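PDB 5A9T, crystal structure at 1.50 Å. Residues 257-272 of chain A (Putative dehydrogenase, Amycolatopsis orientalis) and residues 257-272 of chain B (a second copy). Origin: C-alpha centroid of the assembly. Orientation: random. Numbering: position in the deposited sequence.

Chain A 257-272: VDTEIPVRNKELLDRA
Chain B, residues 257-272: VDTEIPVRNKELLDRA

This contact is a symmetric, nearly antiparallel pairing of two copies of one helix across an exact two-fold axis, held at each end by an arginine bound by two carboxylates and packed nearer the middle by isoleucine and leucine.

In each chain Val257 and Asp258 are extended (phi/psi -109/143 and -60/145), Thr259 turns at -106/6 in the N-cap position, and a helix runs from residue 260 through 272 and beyond, with phi near -60 and psi near -40. The helix axes approach to 11.7 Å, and their N-to-C directions differ by 159°. Arg264(A) CA lies 7.7 Å from Arg264(B) CA, while Glu260(A) CA faces Leu268(B) CA at 8.4 Å, as does Leu268(A) CA with Glu260(B) CA. The stretches bury 623 Å² together. Every contact described below for one direction recurs in the other.

The polar anchor is Arg271(B), whose long side chain (chi1 to chi3 all t, chi4 -159°) reaches the start of the opposing helix. Its NH1 donates to Asp258(A) OD2 at 3.0 Å and to Glu260(A) OE1 at 2.7 Å; NH2 adds a weak bond to Asp258(A) OD1 at 3.0 Å. Both acids lie at the edge of the guanidinium, near its plane, where its N-H groups point, which suits hydrogen bonding; because the groups are oppositely charged, these are also salt bridges. Asp258(A), with chi1 t and chi2 81°, suits its place just before the helix: its OD2 also accepts from the backbone Glu260(A) N at 2.9 Å, satisfying a first-turn amide while holding the carboxylate for the arginine. The CA-to-CB bond of Thr259(A) points away from the other stretch, and its side chain (chi1 p) makes no capping bond.

Glu260(A) is extended at chi1 and chi2 (both t, chi3 -18°), and its two oxygens have different partners. OE1 takes the arginine and lies 3.4 Å from Leu268(B) CD2. OE2 accepts a hydrogen bond from a water at 2.7 Å, and that water also donates to the carbonyl Arg264(B) O at 2.9 Å, so it bridges the two helices, linking a side chain to a backbone carbonyl.

At the next residue, Ile261(A) (chi1 m, chi2 m) meets Leu268(B) (chi1 m, chi2 t). Their CA-to-CB bonds point sideways, but the side-chain ends come nearer the other helix, bringing Ile261(A) CD1 within 3.1 Å of Leu268(B) CD1, a very tight apolar contact. Branched aliphatic residues suit this buried position, since their apolar ends can pack against each other.

At the centre the two-fold sets Arg264 against itself: Arg264(A) NE and Arg264(B) NE are 4.4 Å apart, like charges close together. Each side chain (chi1 m, chi2 m, chi3 t, chi4 -96°) lacks modelled NH1 and NH2. Acids of the same helix temper the charge through long salt bridges: Arg264(A) NE lies 4.0 Å from Glu260(A) OE2 and 3.9 Å from Glu267(A) OE1, the latter from a side chain with chi1 m, chi2 t and chi3 0°.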

# COMPACT_ATOMS: atom_id res chain seq x y z
N VAL A 257 -3.66 9.58 -19.18
CA VAL A 257 -2.73 9.22 -18.18
C VAL A 257 -1.94 7.99 -18.58
O VAL A 257 -2.51 7.07 -19.20
CB VAL A 257 -3.50 8.98 -16.82
CG1 VAL A 257 -2.62 8.33 -15.76
CG2 VAL A 257 -4.11 10.29 -16.36
N ASP A 258 -0.69 7.94 -18.26
CA ASP A 258 0.19 6.88 -18.67
C ASP A 258 -0.32 5.54 -18.16
O ASP A 258 -0.83 5.44 -17.07
CB ASP A 258 1.60 7.17 -18.22
CG ASP A 258 2.58 6.14 -18.69
OD1 ASP A 258 2.93 6.35 -19.88
OD2 ASP A 258 3.00 5.20 -17.98
N THR A 259 -0.12 4.50 -18.95
CA THR A 259 -0.63 3.17 -18.60
C THR A 259 0.44 2.20 -18.15
O THR A 259 0.08 1.03 -17.88
CB THR A 259 -1.34 2.56 -19.80
OG1 THR A 259 -0.39 2.41 -20.87
CG2 THR A 259 -2.53 3.35 -20.23
N GLU A 260 1.70 2.58 -17.97
CA GLU A 260 2.74 1.62 -17.68
C GLU A 260 2.42 0.82 -16.42
O GLU A 260 2.53 -0.38 -16.44
CB GLU A 260 4.13 2.20 -17.53
CG GLU A 260 5.22 1.10 -17.55
CD GLU A 260 6.67 1.63 -17.46
OE1 GLU A 260 6.94 2.83 -17.71
OE2 GLU A 260 7.57 0.81 -17.11
N ILE A 261 1.97 1.50 -15.36
CA ILE A 261 1.73 0.78 -14.08
C ILE A 261 0.64 -0.34 -14.26
O ILE A 261 0.91 -1.49 -13.98
CB ILE A 261 1.42 1.79 -12.94
CG1 ILE A 261 2.65 2.59 -12.58
CG2 ILE A 261 0.84 1.04 -11.72
CD1 ILE A 261 3.76 1.84 -12.06
N PRO A 262 -0.57 -0.01 -14.76
CA PRO A 262 -1.57 -1.08 -14.90
C PRO A 262 -1.18 -2.08 -15.98
O PRO A 262 -1.50 -3.26 -15.83
CB PRO A 262 -2.87 -0.31 -15.14
CG PRO A 262 -2.38 1.01 -15.72
CD PRO A 262 -1.18 1.31 -14.93
N VAL A 263 -0.47 -1.63 -17.05
CA VAL A 263 -0.04 -2.70 -18.03
C VAL A 263 0.94 -3.65 -17.46
O VAL A 263 0.83 -4.86 -17.75
CB VAL A 263 0.58 -1.94 -19.24
CG1 VAL A 263 1.49 -2.89 -20.10
CG2 VAL A 263 -0.50 -1.23 -19.98
N ARG A 264 1.92 -3.22 -16.70
CA ARG A 264 2.87 -4.14 -16.03
C ARG A 264 2.14 -5.03 -15.03
O ARG A 264 2.51 -6.20 -14.88
CB ARG A 264 4.02 -3.41 -15.35
CG ARG A 264 5.09 -2.73 -16.30
CD ARG A 264 5.43 -3.47 -17.60
NE ARG A 264 6.50 -2.77 -18.40
CZ ARG A 264 6.30 -1.92 -19.41
N ASN A 265 1.14 -4.47 -14.31
CA ASN A 265 0.34 -5.32 -13.39
C ASN A 265 -0.45 -6.32 -14.18
O ASN A 265 -0.49 -7.49 -13.69
CB ASN A 265 -0.56 -4.42 -12.57
CG ASN A 265 0.18 -3.68 -11.49
OD1 ASN A 265 1.24 -4.12 -10.99
ND2 ASN A 265 -0.37 -2.56 -11.03
N LYS A 266 -1.00 -5.98 -15.32
CA LYS A 266 -1.67 -6.96 -16.14
C LYS A 266 -0.65 -8.01 -16.64
O LYS A 266 -0.87 -9.22 -16.54
CB LYS A 266 -2.36 -6.30 -17.28
CG LYS A 266 -3.00 -7.29 -18.22
CD LYS A 266 -3.98 -6.60 -19.12
CE LYS A 266 -3.35 -6.43 -20.46
NZ LYS A 266 -3.13 -7.74 -21.13
N GLU A 267 0.53 -7.62 -17.00
CA GLU A 267 1.51 -8.66 -17.40
C GLU A 267 1.87 -9.65 -16.32
O GLU A 267 2.16 -10.82 -16.69
CB GLU A 267 2.84 -7.99 -17.85
CG GLU A 267 2.64 -7.39 -19.23
CD GLU A 267 3.78 -6.45 -19.68
OE1 GLU A 267 4.73 -6.26 -18.92
OE2 GLU A 267 3.62 -5.87 -20.77
N LEU A 268 1.95 -9.26 -15.06
CA LEU A 268 2.19 -10.21 -14.01
C LEU A 268 1.09 -11.26 -14.03
O LEU A 268 1.43 -12.47 -13.84
CB LEU A 268 2.28 -9.74 -12.55
CG LEU A 268 3.43 -8.74 -12.26
CD1 LEU A 268 3.22 -7.87 -11.00
CD2 LEU A 268 4.77 -9.51 -12.18
N LEU A 269 -0.16 -10.83 -14.29
CA LEU A 269 -1.31 -11.75 -14.34
C LEU A 269 -1.28 -12.64 -15.56
O LEU A 269 -1.65 -13.81 -15.50
CB LEU A 269 -2.63 -11.04 -14.17
CG LEU A 269 -2.77 -10.19 -12.87
CD1 LEU A 269 -4.18 -9.76 -12.75
CD2 LEU A 269 -2.31 -10.93 -11.67
N ASP A 270 -0.96 -12.08 -16.69
CA ASP A 270 -0.80 -12.92 -17.92
C ASP A 270 0.24 -14.03 -17.73
O ASP A 270 -0.03 -15.22 -18.12
CB ASP A 270 -0.28 -11.96 -19.01
CG ASP A 270 -1.36 -10.93 -19.51
OD1 ASP A 270 -2.62 -11.13 -19.36
OD2 ASP A 270 -0.90 -9.86 -20.09
N ARG A 271 1.34 -13.78 -17.06
CA ARG A 271 2.36 -14.82 -16.73
C ARG A 271 1.73 -15.96 -15.91
O ARG A 271 1.94 -17.17 -16.12
CB ARG A 271 3.54 -14.18 -15.96
CG ARG A 271 4.86 -14.94 -15.74
CD ARG A 271 5.86 -13.98 -15.05
NE ARG A 271 6.80 -14.77 -14.28
CZ ARG A 271 7.56 -14.33 -13.25
NH1 ARG A 271 7.54 -13.02 -12.77
NH2 ARG A 271 8.34 -15.23 -12.68
N ALA A 272 0.94 -15.59 -14.93
CA ALA A 272 0.26 -16.52 -14.09
C ALA A 272 -0.81 -17.30 -14.81
O ALA A 272 -0.89 -18.54 -14.56
CB ALA A 272 -0.38 -15.74 -12.91
N VAL B 257 14.30 -15.61 -4.99
CA VAL B 257 13.01 -15.05 -5.19
C VAL B 257 12.96 -14.24 -6.47
O VAL B 257 13.95 -13.56 -6.81
CB VAL B 257 12.63 -14.17 -3.94
CG1 VAL B 257 11.40 -13.31 -4.19
CG2 VAL B 257 12.50 -15.06 -2.72
N ASP B 258 11.88 -14.29 -7.18
CA ASP B 258 11.75 -13.65 -8.46
C ASP B 258 11.97 -12.15 -8.33
O ASP B 258 11.58 -11.54 -7.36
CB ASP B 258 10.41 -13.98 -9.06
CG ASP B 258 10.23 -13.41 -10.44
OD1 ASP B 258 10.79 -14.14 -11.30
OD2 ASP B 258 9.62 -12.35 -10.68
N THR B 259 12.58 -11.56 -9.36
CA THR B 259 12.91 -10.14 -9.32
C THR B 259 12.03 -9.27 -10.19
O THR B 259 12.29 -8.05 -10.24
CB THR B 259 14.35 -9.94 -9.77
OG1 THR B 259 14.48 -10.39 -11.13
CG2 THR B 259 15.34 -10.61 -8.88
N GLU B 260 10.96 -9.76 -10.81
CA GLU B 260 10.21 -8.96 -11.75
C GLU B 260 9.69 -7.68 -11.10
O GLU B 260 9.84 -6.64 -11.66
CB GLU B 260 9.04 -9.67 -12.40
CG GLU B 260 8.50 -8.88 -13.62
CD GLU B 260 7.34 -9.57 -14.37
OE1 GLU B 260 7.11 -10.81 -14.23
OE2 GLU B 260 6.61 -8.85 -15.12
N ILE B 261 9.14 -7.80 -9.88
CA ILE B 261 8.54 -6.61 -9.24
C ILE B 261 9.61 -5.47 -9.03
O ILE B 261 9.43 -4.37 -9.51
CB ILE B 261 7.77 -7.00 -7.95
CG1 ILE B 261 6.53 -7.79 -8.28
CG2 ILE B 261 7.45 -5.75 -7.12
CD1 ILE B 261 5.53 -7.11 -9.05
N PRO B 262 10.74 -5.76 -8.35
CA PRO B 262 11.72 -4.68 -8.15
C PRO B 262 12.38 -4.27 -9.47
O PRO B 262 12.70 -3.09 -9.62
CB PRO B 262 12.65 -5.24 -7.08
CG PRO B 262 12.49 -6.74 -7.24
CD PRO B 262 11.05 -6.91 -7.50
N VAL B 263 12.56 -5.23 -10.42
CA VAL B 263 13.13 -4.73 -11.72
C VAL B 263 12.22 -3.82 -12.45
O VAL B 263 12.71 -2.83 -13.03
CB VAL B 263 13.42 -6.00 -12.58
CG1 VAL B 263 13.56 -5.65 -14.10
CG2 VAL B 263 14.56 -6.75 -11.98
N ARG B 264 10.93 -4.07 -12.52
CA ARG B 264 9.97 -3.15 -13.15
C ARG B 264 9.93 -1.82 -12.40
O ARG B 264 9.77 -0.77 -13.04
CB ARG B 264 8.57 -3.73 -13.27
CG ARG B 264 8.38 -4.91 -14.30
CD ARG B 264 9.19 -4.82 -15.61
NE ARG B 264 8.88 -5.95 -16.56
CZ ARG B 264 9.58 -7.09 -16.68
N ASN B 265 10.02 -1.86 -11.06
CA ASN B 265 10.08 -0.59 -10.28
C ASN B 265 11.35 0.14 -10.59
O ASN B 265 11.24 1.39 -10.74
CB ASN B 265 9.97 -0.92 -8.81
CG ASN B 265 8.57 -1.28 -8.39
OD1 ASN B 265 7.56 -0.87 -9.02
ND2 ASN B 265 8.43 -2.01 -7.30
N LYS B 266 12.48 -0.53 -10.76
CA LYS B 266 13.68 0.14 -11.16
C LYS B 266 13.51 0.72 -12.59
O LYS B 266 13.81 1.88 -12.86
CB LYS B 266 14.84 -0.78 -11.09
CG LYS B 266 16.11 -0.15 -11.59
CD LYS B 266 17.30 -0.96 -11.16
CE LYS B 266 17.78 -1.76 -12.32
NZ LYS B 266 18.32 -0.88 -13.41
N GLU B 267 12.88 0.01 -13.47
CA GLU B 267 12.66 0.62 -14.81
C GLU B 267 11.83 1.88 -14.81
O GLU B 267 12.10 2.73 -15.70
CB GLU B 267 11.95 -0.39 -15.74
CG GLU B 267 12.94 -1.45 -16.18
CD GLU B 267 12.30 -2.68 -16.88
OE1 GLU B 267 11.08 -2.71 -17.02
OE2 GLU B 267 13.08 -3.61 -17.18
N LEU B 268 10.82 2.01 -13.97
CA LEU B 268 10.09 3.25 -13.90
C LEU B 268 11.05 4.37 -13.55
O LEU B 268 10.89 5.48 -14.16
CB LEU B 268 8.92 3.39 -12.90
CG LEU B 268 7.75 2.40 -13.14
CD1 LEU B 268 6.86 2.15 -11.90
CD2 LEU B 268 6.90 2.89 -14.34
N LEU B 269 12.02 4.11 -12.66
CA LEU B 269 13.01 5.11 -12.25
C LEU B 269 14.00 5.42 -13.34
O LEU B 269 14.42 6.56 -13.52
CB LEU B 269 13.68 4.78 -10.94
CG LEU B 269 12.72 4.55 -9.73
CD1 LEU B 269 13.53 4.45 -8.50
CD2 LEU B 269 11.69 5.61 -9.64
N ASP B 270 14.47 4.41 -14.02
CA ASP B 270 15.37 4.65 -15.20
C ASP B 270 14.72 5.55 -16.25
O ASP B 270 15.38 6.51 -16.77
CB ASP B 270 15.61 3.27 -15.82
CG ASP B 270 16.52 2.33 -14.95
OD1 ASP B 270 17.33 2.79 -14.05
OD2 ASP B 270 16.43 1.06 -15.19
N ARG B 271 13.44 5.40 -16.52
CA ARG B 271 12.68 6.28 -17.46
C ARG B 271 12.75 7.75 -16.98
O ARG B 271 12.96 8.72 -17.73
CB ARG B 271 11.22 5.81 -17.58
CG ARG B 271 10.28 6.35 -18.67
CD ARG B 271 8.94 5.58 -18.58
NE ARG B 271 7.88 6.44 -19.10
CZ ARG B 271 6.56 6.32 -18.84
NH1 ARG B 271 6.01 5.34 -18.03
NH2 ARG B 271 5.78 7.22 -19.41
N ALA B 272 12.54 7.94 -15.70
CA ALA B 272 12.59 9.24 -15.09
C ALA B 272 13.97 9.84 -15.08
O ALA B 272 14.06 11.07 -15.37
CB ALA B 272 12.06 9.12 -13.64
O HOH W 1 7.62 -0.73 -14.95
O HOH W 2 5.33 -6.62 -14.48